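Local structure of bacteriocin immunity protein (Pseudomonas aeruginosa, 6W0V) at residues I16-N21 with D31-A36; T47-Y52 with K66-W71. The protein binds the nuclease domain of pyocin S8 as its cognate immunity protein and probably protects the producing cell by inhibiting that DNase. The protein carries 1 engineered substitution. All coordinates share one frame; numbering follows the deposited sequence.

Contact 1. Residues I16-N21 with D31-A36; sequences ISELFN and DVVVYA
Leu19 of helix 9-21 reaches into the angle between Val33 and Val34 of helix 27-41. From its CB, which points toward the other helix, the chain runs to CG, which lies 3.8 Å from Val33 CG1 and is the first atom to touch. There it forks. CD1 turns to Val34, with Val34 CG2 3.8 Å away, and also brushes the backbone at Val34 CA. CD2 has two partners: it is 3.6 Å from Val34 CG2 and equally near, 3.6 Å, to Val33 CG1. Both leucine methyls thus meet the same methyl of Val34, while CD2 alone is shared between the valines. Leu19 lies antiparallel to the side chain of Val33 and roughly perpendicular to that of Val34.

The two helices are the first and second of the four-helix colicin/pyocin immunity fold, an all-helical domain without strands, and they pack with axes 9.4 Å apart and an angle of 137° between their N-to-C directions. Leu19 and Val34 have the closest CA atoms of the two segments, and both are buried, together with Val33. Leu19 also packs on Arg30 and Ile37 of helix 27-41 beyond the segment.

The two methyls of Val33 serve different neighbours. With CG1 anti to the backbone N (chi1 172°), that methyl faces Leu19, whereas CG2 meets Glu18, whose OE1 lies 3.6 Å from it. The extended Glu18 chain brings this oxygen to the valine beside the leucine, and the same oxygen forms a salt bridge with Arg22, so Val33 CG2 packs against an oxygen already paired with a cation. Phe24, in the loop joining the helices, touches both Glu18 and Val33 here.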
ATOM      1  N   ILE B  16      12.017  -4.556  -9.431  1.00 17.51           N
ATOM      2  CA  ILE B  16      10.561  -4.774  -9.590  1.00 17.90           C
ATOM      3  C   ILE B  16      10.228  -6.119  -8.959  1.00 19.33           C
ATOM      4  O   ILE B  16       9.225  -6.206  -8.253  1.00 19.72           O
ATOM      5  CB  ILE B  16      10.156  -4.739 -11.064  1.00 16.41           C
ATOM      6  CG1 ILE B  16      10.483  -3.390 -11.703  1.00 16.44           C
ATOM      7  CG2 ILE B  16       8.688  -5.091 -11.193  1.00 18.66           C
ATOM      8  CD1 ILE B  16      10.448  -3.415 -13.211  1.00 16.83           C
ATOM      9  N   SER B  17      11.030  -7.133  -9.275  1.00 20.79           N
ATOM     10  CA  SER B  17      10.814  -8.517  -8.804  1.00 20.26           C
ATOM     11  C   SER B  17      10.741  -8.511  -7.278  1.00 20.26           C
ATOM     12  O   SER B  17       9.870  -9.185  -6.741  1.00 21.48           O
ATOM     13  CB  SER B  17      11.888  -9.423  -9.285  1.00 24.65           C
ATOM     14  OG  SER B  17      11.660 -10.740  -8.809  1.00 30.92           O
ATOM     15  N   GLU B  18      11.603  -7.735  -6.628  1.00 21.09           N
ATOM     16  CA  GLU B  18      11.625  -7.628  -5.150  1.00 20.80           C
ATOM     17  C   GLU B  18      10.213  -7.334  -4.648  1.00 21.08           C
ATOM     18  O   GLU B  18       9.796  -7.960  -3.687  1.00 20.98           O
ATOM     19  CB  GLU B  18      12.568  -6.527  -4.682  1.00 22.65           C
ATOM     20  CG  GLU B  18      14.023  -6.853  -4.912  1.00 24.51           C
ATOM     21  CD  GLU B  18      14.982  -5.872  -4.272  1.00 28.28           C
ATOM     22  OE1 GLU B  18      14.763  -5.527  -3.105  1.00 32.21           O
ATOM     23  OE2 GLU B  18      15.939  -5.462  -4.940  1.00 32.28           O
ATOM     24  N   LEU B  19       9.504  -6.410  -5.288  1.00 18.14           N
ATOM     25  CA  LEU B  19       8.163  -5.996  -4.808  1.00 18.98           C
ATOM     26  C   LEU B  19       7.195  -7.177  -4.844  1.00 17.93           C
ATOM     27  O   LEU B  19       6.306  -7.225  -3.998  1.00 19.84           O
ATOM     28  CB  LEU B  19       7.657  -4.818  -5.631  1.00 17.36           C
ATOM     29  CG  LEU B  19       8.533  -3.574  -5.555  1.00 16.57           C
ATOM     30  CD1 LEU B  19       7.955  -2.463  -6.402  1.00 16.32           C
ATOM     31  CD2 LEU B  19       8.698  -3.117  -4.110  1.00 17.27           C
ATOM     32  N   PHE B  20       7.341  -8.096  -5.792  1.00 18.84           N
ATOM     33  CA  PHE B  20       6.436  -9.265  -5.898  1.00 20.32           C
ATOM     34  C   PHE B  20       6.904 -10.379  -4.971  1.00 22.00           C
ATOM     35  O   PHE B  20       6.046 -11.127  -4.489  1.00 23.05           O
ATOM     36  CB  PHE B  20       6.387  -9.775  -7.332  1.00 20.21           C
ATOM     37  CG  PHE B  20       5.676  -8.832  -8.260  1.00 19.08           C
ATOM     38  CD1 PHE B  20       6.335  -7.736  -8.794  1.00 16.73           C
ATOM     39  CD2 PHE B  20       4.348  -9.035  -8.589  1.00 19.19           C
ATOM     40  CE1 PHE B  20       5.675  -6.861  -9.635  1.00 16.98           C
ATOM     41  CE2 PHE B  20       3.695  -8.161  -9.440  1.00 18.34           C
ATOM     42  CZ  PHE B  20       4.360  -7.084  -9.967  1.00 18.34           C
ATOM     43  N   ASN B  21       8.218 -10.490  -4.759  1.00 24.06           N
ATOM     44  CA  ASN B  21       8.845 -11.750  -4.285  1.00 27.62           C
ATOM     45  C   ASN B  21       9.559 -11.580  -2.943  1.00 28.02           C
ATOM     46  O   ASN B  21       9.738 -12.606  -2.271  1.00 33.99           O
ATOM     47  CB  ASN B  21       9.783 -12.293  -5.358  1.00 28.50           C
ATOM     48  CG  ASN B  21       9.025 -12.575  -6.635  1.00 30.49           C
ATOM     49  OD1 ASN B  21       7.971 -13.203  -6.598  1.00 33.43           O
ATOM     50  ND2 ASN B  21       9.527 -12.085  -7.755  1.00 32.68           N
ATOM     51  N   ASP B  31       9.751   1.199   0.225  1.00 14.50           N
ATOM     52  CA  ASP B  31       9.598   2.479  -0.498  1.00 14.72           C
ATOM     53  C   ASP B  31      10.858   2.761  -1.300  1.00 15.03           C
ATOM     54  O   ASP B  31      10.738   3.310  -2.397  1.00 15.50           O
ATOM     55  CB  ASP B  31       9.365   3.635   0.464  1.00 15.58           C
ATOM     56  CG  ASP B  31       7.912   3.809   0.825  1.00 16.57           C
ATOM     57  OD1 ASP B  31       7.087   3.068   0.269  1.00 16.05           O
ATOM     58  OD2 ASP B  31       7.635   4.693   1.653  1.00 19.98           O
ATOM     59  N   VAL B  32      12.018   2.421  -0.755  1.00 15.71           N
ATOM     60  CA  VAL B  32      13.296   2.690  -1.464  1.00 16.65           C
ATOM     61  C   VAL B  32      13.189   1.995  -2.813  1.00 15.87           C
ATOM     62  O   VAL B  32      13.522   2.623  -3.808  1.00 16.93           O
ATOM     63  CB  VAL B  32      14.514   2.202  -0.667  1.00 19.00           C
ATOM     64  CG1 VAL B  32      15.772   2.214  -1.521  1.00 20.79           C
ATOM     65  CG2 VAL B  32      14.712   3.025   0.590  1.00 19.38           C
ATOM     66  N   VAL B  33      12.721   0.752  -2.817  1.00 14.29           N
ATOM     67  CA  VAL B  33      12.647  -0.047  -4.070  1.00 14.53           C
ATOM     68  C   VAL B  33      11.555   0.563  -4.937  1.00 13.92           C
ATOM     69  O   VAL B  33      11.789   0.840  -6.117  1.00 14.44           O
ATOM     70  CB  VAL B  33      12.392  -1.526  -3.755  1.00 15.43           C
ATOM     71  CG1 VAL B  33      12.108  -2.324  -5.014  1.00 16.13           C
ATOM     72  CG2 VAL B  33      13.559  -2.117  -2.992  1.00 17.11           C
ATOM     73  N   VAL B  34      10.380   0.770  -4.383  1.00 13.89           N
ATOM     74  CA  VAL B  34       9.241   1.294  -5.171  1.00 13.35           C
ATOM     75  C   VAL B  34       9.687   2.574  -5.858  1.00 12.83           C
ATOM     76  O   VAL B  34       9.481   2.713  -7.055  1.00 14.43           O
ATOM     77  CB  VAL B  34       8.009   1.549  -4.296  1.00 13.27           C
ATOM     78  CG1 VAL B  34       6.975   2.380  -5.042  1.00 13.92           C
ATOM     79  CG2 VAL B  34       7.420   0.244  -3.799  1.00 14.38           C
ATOM     80  N   TYR B  35      10.279   3.491  -5.115  1.00 13.15           N
ATOM     81  CA  TYR B  35      10.612   4.819  -5.667  1.00 14.72           C
ATOM     82  C   TYR B  35      11.833   4.732  -6.562  1.00 14.72           C
ATOM     83  O   TYR B  35      11.894   5.535  -7.486  1.00 15.21           O
ATOM     84  CB  TYR B  35      10.688   5.857  -4.559  1.00 16.45           C
ATOM     85  CG  TYR B  35       9.270   6.234  -4.268  1.00 19.38           C
ATOM     86  CD1 TYR B  35       8.589   7.070  -5.137  1.00 21.48           C
ATOM     87  CD2 TYR B  35       8.554   5.579  -3.293  1.00 17.94           C
ATOM     88  CE1 TYR B  35       7.248   7.354  -4.950  1.00 22.59           C
ATOM     89  CE2 TYR B  35       7.217   5.862  -3.080  1.00 17.65           C
ATOM     90  CZ  TYR B  35       6.563   6.755  -3.909  1.00 21.52           C
ATOM     91  OH  TYR B  35       5.240   7.042  -3.730  1.00 23.89           O
ATOM     92  N   ALA B  36      12.737   3.793  -6.318  1.00 15.79           N
ATOM     93  CA  ALA B  36      13.869   3.584  -7.241  1.00 15.46           C
ATOM     94  C   ALA B  36      13.236   3.285  -8.595  1.00 15.10           C
ATOM     95  O   ALA B  36      13.658   3.862  -9.613  1.00 16.20           O
ATOM     96  CB  ALA B  36      14.780   2.481  -6.779  1.00 16.70           C
TER

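Contact 2. Residues T47-Y52 with K66-W71; sequences TDIIFY and KRIKEW
Arg67 of helix 61-74 grips a single backbone oxygen, that of Ile49 in the short helix 48-51, with two nitrogens. NH2 donates to Ile49 O over 2.7 Å, nearly in line with the C=O bond, and NE donates to the same oxygen over 3.0 Å from a lone-pair direction in the carbonyl plane, with a more bent N-H...O angle of 138°. The oxygen sits only 3° out of the guanidinium plane, so the side-on pair fixes the rotation of the group. The bend of the arginine chain at chi3 (-72°) turns NE and NH2 back to that carbonyl. A water extends the polar network, donating to Ile50 O at 2.8 Å and accepting a weak bond from Arg67 NH2, while NH1 is bonded to Glu58 O.

Apolar packing lies alongside these bonds. The side chains of Ile49 and Arg67 lie next to one another and run antiparallel, bringing Ile49 CG1 to 3.4 Å from Arg67 CB and Ile49 CD1 to 3.7 Å from Arg67 CD. On its other branch, Ile49 CG2 meets Ile68 CG1 more loosely, at 4.2 Å.

A buried arginine thereby ties the short third helix to the fourth, as part of the four-helix fold of the colicin/pyocin immunity family, whose third helix here also meets pyocin S8.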
ATOM      1  N   THR B  47       3.269   4.837  -9.216  1.00 13.57           N
ATOM      2  CA  THR B  47       3.246   3.545  -8.509  1.00 14.03           C
ATOM      3  C   THR B  47       2.140   2.658  -9.065  1.00 13.18           C
ATOM      4  O   THR B  47       2.207   1.453  -8.833  1.00 14.16           O
ATOM      5  CB  THR B  47       3.063   3.767  -7.010  1.00 14.02           C
ATOM      6  OG1 THR B  47       1.909   4.588  -6.830  1.00 14.71           O
ATOM      7  CG2 THR B  47       4.273   4.419  -6.380  1.00 15.34           C
ATOM      8  N   ASP B  48       1.160   3.225  -9.765  1.00 14.26           N
ATOM      9  CA  ASP B  48       0.032   2.422 -10.291  1.00 14.58           C
ATOM     10  C   ASP B  48       0.584   1.351 -11.217  1.00 14.80           C
ATOM     11  O   ASP B  48       0.003   0.287 -11.290  1.00 15.79           O
ATOM     12  CB  ASP B  48      -0.961   3.262 -11.077  1.00 15.98           C
ATOM     13  CG  ASP B  48      -1.799   4.152 -10.194  1.00 15.80           C
ATOM     14  OD1 ASP B  48      -1.548   4.157  -8.970  1.00 16.85           O
ATOM     15  OD2 ASP B  48      -2.673   4.822 -10.733  1.00 18.66           O
ATOM     16  N   ILE B  49       1.678   1.662 -11.894  1.00 15.64           N
ATOM     17  CA  ILE B  49       2.253   0.745 -12.908  1.00 16.63           C
ATOM     18  C   ILE B  49       2.689  -0.545 -12.201  1.00 14.96           C
ATOM     19  O   ILE B  49       2.691  -1.602 -12.832  1.00 15.73           O
ATOM     20  CB  ILE B  49       3.383   1.477 -13.650  1.00 19.60           C
ATOM     21  CG1 ILE B  49       3.417   1.077 -15.123  1.00 23.98           C
ATOM     22  CG2 ILE B  49       4.710   1.311 -12.934  1.00 19.02           C
ATOM     23  CD1 ILE B  49       2.220   1.600 -15.894  1.00 28.23           C
ATOM     24  N   ILE B  50       2.990  -0.471 -10.903  1.00 14.37           N
ATOM     25  CA  ILE B  50       3.354  -1.652 -10.083  1.00 14.59           C
ATOM     26  C   ILE B  50       2.107  -2.156  -9.367  1.00 13.79           C
ATOM     27  O   ILE B  50       1.826  -3.351  -9.417  1.00 15.05           O
ATOM     28  CB  ILE B  50       4.434  -1.275  -9.060  1.00 14.44           C
ATOM     29  CG1 ILE B  50       5.680  -0.708  -9.747  1.00 15.15           C
ATOM     30  CG2 ILE B  50       4.754  -2.470  -8.184  1.00 15.78           C
ATOM     31  CD1 ILE B  50       6.587   0.045  -8.814  1.00 15.79           C
ATOM     32  N   PHE B  51       1.432  -1.262  -8.652  1.00 14.35           N
ATOM     33  CA  PHE B  51       0.449  -1.655  -7.618  1.00 14.60           C
ATOM     34  C   PHE B  51      -0.967  -1.747  -8.164  1.00 14.57           C
ATOM     35  O   PHE B  51      -1.783  -2.404  -7.540  1.00 15.86           O
ATOM     36  CB  PHE B  51       0.522  -0.684  -6.449  1.00 14.37           C
ATOM     37  CG  PHE B  51       1.793  -0.878  -5.684  1.00 13.28           C
ATOM     38  CD1 PHE B  51       1.881  -1.859  -4.710  1.00 13.50           C
ATOM     39  CD2 PHE B  51       2.918  -0.135  -5.981  1.00 13.37           C
ATOM     40  CE1 PHE B  51       3.074  -2.078  -4.046  1.00 13.79           C
ATOM     41  CE2 PHE B  51       4.103  -0.342  -5.298  1.00 13.68           C
ATOM     42  CZ  PHE B  51       4.178  -1.317  -4.335  1.00 13.88           C
ATOM     43  N   TYR B  52      -1.243  -1.112  -9.297  1.00 15.34           N
ATOM     44  CA  TYR B  52      -2.598  -1.082  -9.889  1.00 15.83           C
ATOM     45  C   TYR B  52      -2.503  -1.446 -11.353  1.00 16.80           C
ATOM     46  O   TYR B  52      -2.929  -0.681 -12.207  1.00 19.23           O
ATOM     47  CB  TYR B  52      -3.247   0.270  -9.627  1.00 17.63           C
ATOM     48  CG  TYR B  52      -3.531   0.408  -8.165  1.00 16.61           C
ATOM     49  CD1 TYR B  52      -4.702  -0.103  -7.645  1.00 16.69           C
ATOM     50  CD2 TYR B  52      -2.575   0.906  -7.303  1.00 15.62           C
ATOM     51  CE1 TYR B  52      -4.962  -0.053  -6.293  1.00 16.46           C
ATOM     52  CE2 TYR B  52      -2.818   0.962  -5.946  1.00 14.12           C
ATOM     53  CZ  TYR B  52      -4.010   0.479  -5.449  1.00 15.21           C
ATOM     54  OH  TYR B  52      -4.264   0.540  -4.120  1.00 16.24           O
ATOM     55  N   LYS B  66       7.563  -4.295 -18.634  1.00 15.53           N
ATOM     56  CA  LYS B  66       6.977  -4.005 -19.960  1.00 16.56           C
ATOM     57  C   LYS B  66       6.299  -2.637 -19.935  1.00 16.07           C
ATOM     58  O   LYS B  66       6.515  -1.830 -20.820  1.00 15.86           O
ATOM     59  CB  LYS B  66       5.940  -5.055 -20.343  1.00 18.00           C
ATOM     60  CG  LYS B  66       5.399  -4.864 -21.749  1.00 19.67           C
ATOM     61  CD  LYS B  66       4.212  -5.714 -22.085  1.00 24.07           C
ATOM     62  CE  LYS B  66       2.903  -5.071 -21.692  1.00 27.59           C
ATOM     63  NZ  LYS B  66       1.744  -5.760 -22.306  1.00 31.11           N
ATOM     64  N   ARG B  67       5.463  -2.378 -18.939  1.00 14.98           N
ATOM     65  CA  ARG B  67       4.701  -1.110 -18.922  1.00 15.88           C
ATOM     66  C   ARG B  67       5.689   0.055 -18.877  1.00 14.65           C
ATOM     67  O   ARG B  67       5.455   1.070 -19.557  1.00 16.04           O
ATOM     68  CB  ARG B  67       3.715  -1.125 -17.762  1.00 16.29           C
ATOM     69  CG  ARG B  67       2.580  -2.106 -17.998  1.00 18.32           C
ATOM     70  CD  ARG B  67       1.495  -1.916 -16.974  1.00 20.02           C
ATOM     71  NE  ARG B  67       1.841  -2.377 -15.646  1.00 18.51           N
ATOM     72  CZ  ARG B  67       1.828  -3.644 -15.250  1.00 17.52           C
ATOM     73  NH1 ARG B  67       1.546  -4.616 -16.097  1.00 18.13           N
ATOM     74  NH2 ARG B  67       2.085  -3.951 -13.993  1.00 18.39           N
ATOM     75  N   ILE B  68       6.780  -0.103 -18.140  1.00 14.37           N
ATOM     76  CA  ILE B  68       7.796   0.974 -18.006  1.00 14.50           C
ATOM     77  C   ILE B  68       8.518   1.120 -19.331  1.00 13.93           C
ATOM     78  O   ILE B  68       8.635   2.231 -19.822  1.00 14.51           O
ATOM     79  CB  ILE B  68       8.763   0.660 -16.864  1.00 14.39           C
ATOM     80  CG1 ILE B  68       8.018   0.790 -15.539  1.00 14.28           C
ATOM     81  CG2 ILE B  68       9.983   1.554 -16.934  1.00 14.35           C
ATOM     82  CD1 ILE B  68       8.800   0.340 -14.346  1.00 15.64           C
ATOM     83  N   LYS B  69       8.964   0.002 -19.875  1.00 14.21           N
ATOM     84  CA  LYS B  69       9.750   0.040 -21.119  1.00 13.74           C
ATOM     85  C   LYS B  69       8.882   0.566 -22.250  1.00 13.66           C
ATOM     86  O   LYS B  69       9.370   1.372 -23.031  1.00 14.59           O
ATOM     87  CB  LYS B  69      10.241  -1.360 -21.423  1.00 14.85           C
ATOM     88  CG  LYS B  69      11.394  -1.794 -20.551  1.00 16.28           C
ATOM     89  CD  LYS B  69      11.707  -3.238 -20.725  1.00 16.40           C
ATOM     90  CE  LYS B  69      12.079  -3.592 -22.145  1.00 17.52           C
ATOM     91  NZ  LYS B  69      12.343  -5.039 -22.202  1.00 20.02           N
ATOM     92  N   GLU B  70       7.652   0.089 -22.345  1.00 14.69           N
ATOM     93  CA  GLU B  70       6.795   0.470 -23.486  1.00 16.22           C
ATOM     94  C   GLU B  70       6.540   1.959 -23.407  1.00 14.89           C
ATOM     95  O   GLU B  70       6.606   2.650 -24.419  1.00 17.75           O
ATOM     96  CB  GLU B  70       5.473  -0.265 -23.486  1.00 17.13           C
ATOM     97  CG  GLU B  70       5.630  -1.681 -23.935  1.00 17.68           C
ATOM     98  CD  GLU B  70       4.299  -2.330 -24.217  1.00 20.23           C
ATOM     99  OE1 GLU B  70       3.277  -1.825 -23.721  1.00 23.98           O
ATOM    100  OE2 GLU B  70       4.296  -3.321 -24.929  1.00 23.11           O
ATOM    101  N   TRP B  71       6.244   2.439 -22.216  1.00 14.73           N
ATOM    102  CA  TRP B  71       5.902   3.857 -22.086  1.00 15.52           C
ATOM    103  C   TRP B  71       7.110   4.707 -22.464  1.00 14.36           C
ATOM    104  O   TRP B  71       6.976   5.670 -23.238  1.00 14.83           O
ATOM    105  CB  TRP B  71       5.417   4.137 -20.673  1.00 16.91           C
ATOM    106  CG  TRP B  71       4.784   5.472 -20.732  1.00 20.52           C
ATOM    107  CD1 TRP B  71       3.549   5.778 -21.218  1.00 22.05           C
ATOM    108  CD2 TRP B  71       5.463   6.705 -20.519  1.00 21.88           C
ATOM    109  NE1 TRP B  71       3.379   7.131 -21.240  1.00 24.02           N
ATOM    110  CE2 TRP B  71       4.537   7.724 -20.818  1.00 22.93           C
ATOM    111  CE3 TRP B  71       6.739   7.034 -20.059  1.00 22.84           C
ATOM    112  CZ2 TRP B  71       4.861   9.067 -20.695  1.00 26.16           C
ATOM    113  CZ3 TRP B  71       7.046   8.367 -19.916  1.00 24.95           C
ATOM    114  CH2 TRP B  71       6.122   9.360 -20.232  1.00 27.88           C
TER
HETATM  115  O   HOH W   1       1.861  -5.253 -11.537  1.00 16.82           O

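How the contacts relate
Contacts 1 and 2 follow one another along the chain and lie on opposite sides of its centre, with their own centres about 12 Å apart, yet they join directly through helix 48-51. Leu19 CD1 meets Ile50 CG2 at 3.7 Å, and Val34 packs in two directions: its CG2 is 3.6 Å from Phe51 CZ and its CG1 is 3.6 Å from Thr47 CG2. This packing joins the helix pair of contact 1 to that of contact 2. The same region borders the bound toxin: Phe81 of the pyocin S8 chain stacks on Phe51 and also packs on Val34 and Thr47, so residues of both contacts help form the interface with the nuclease.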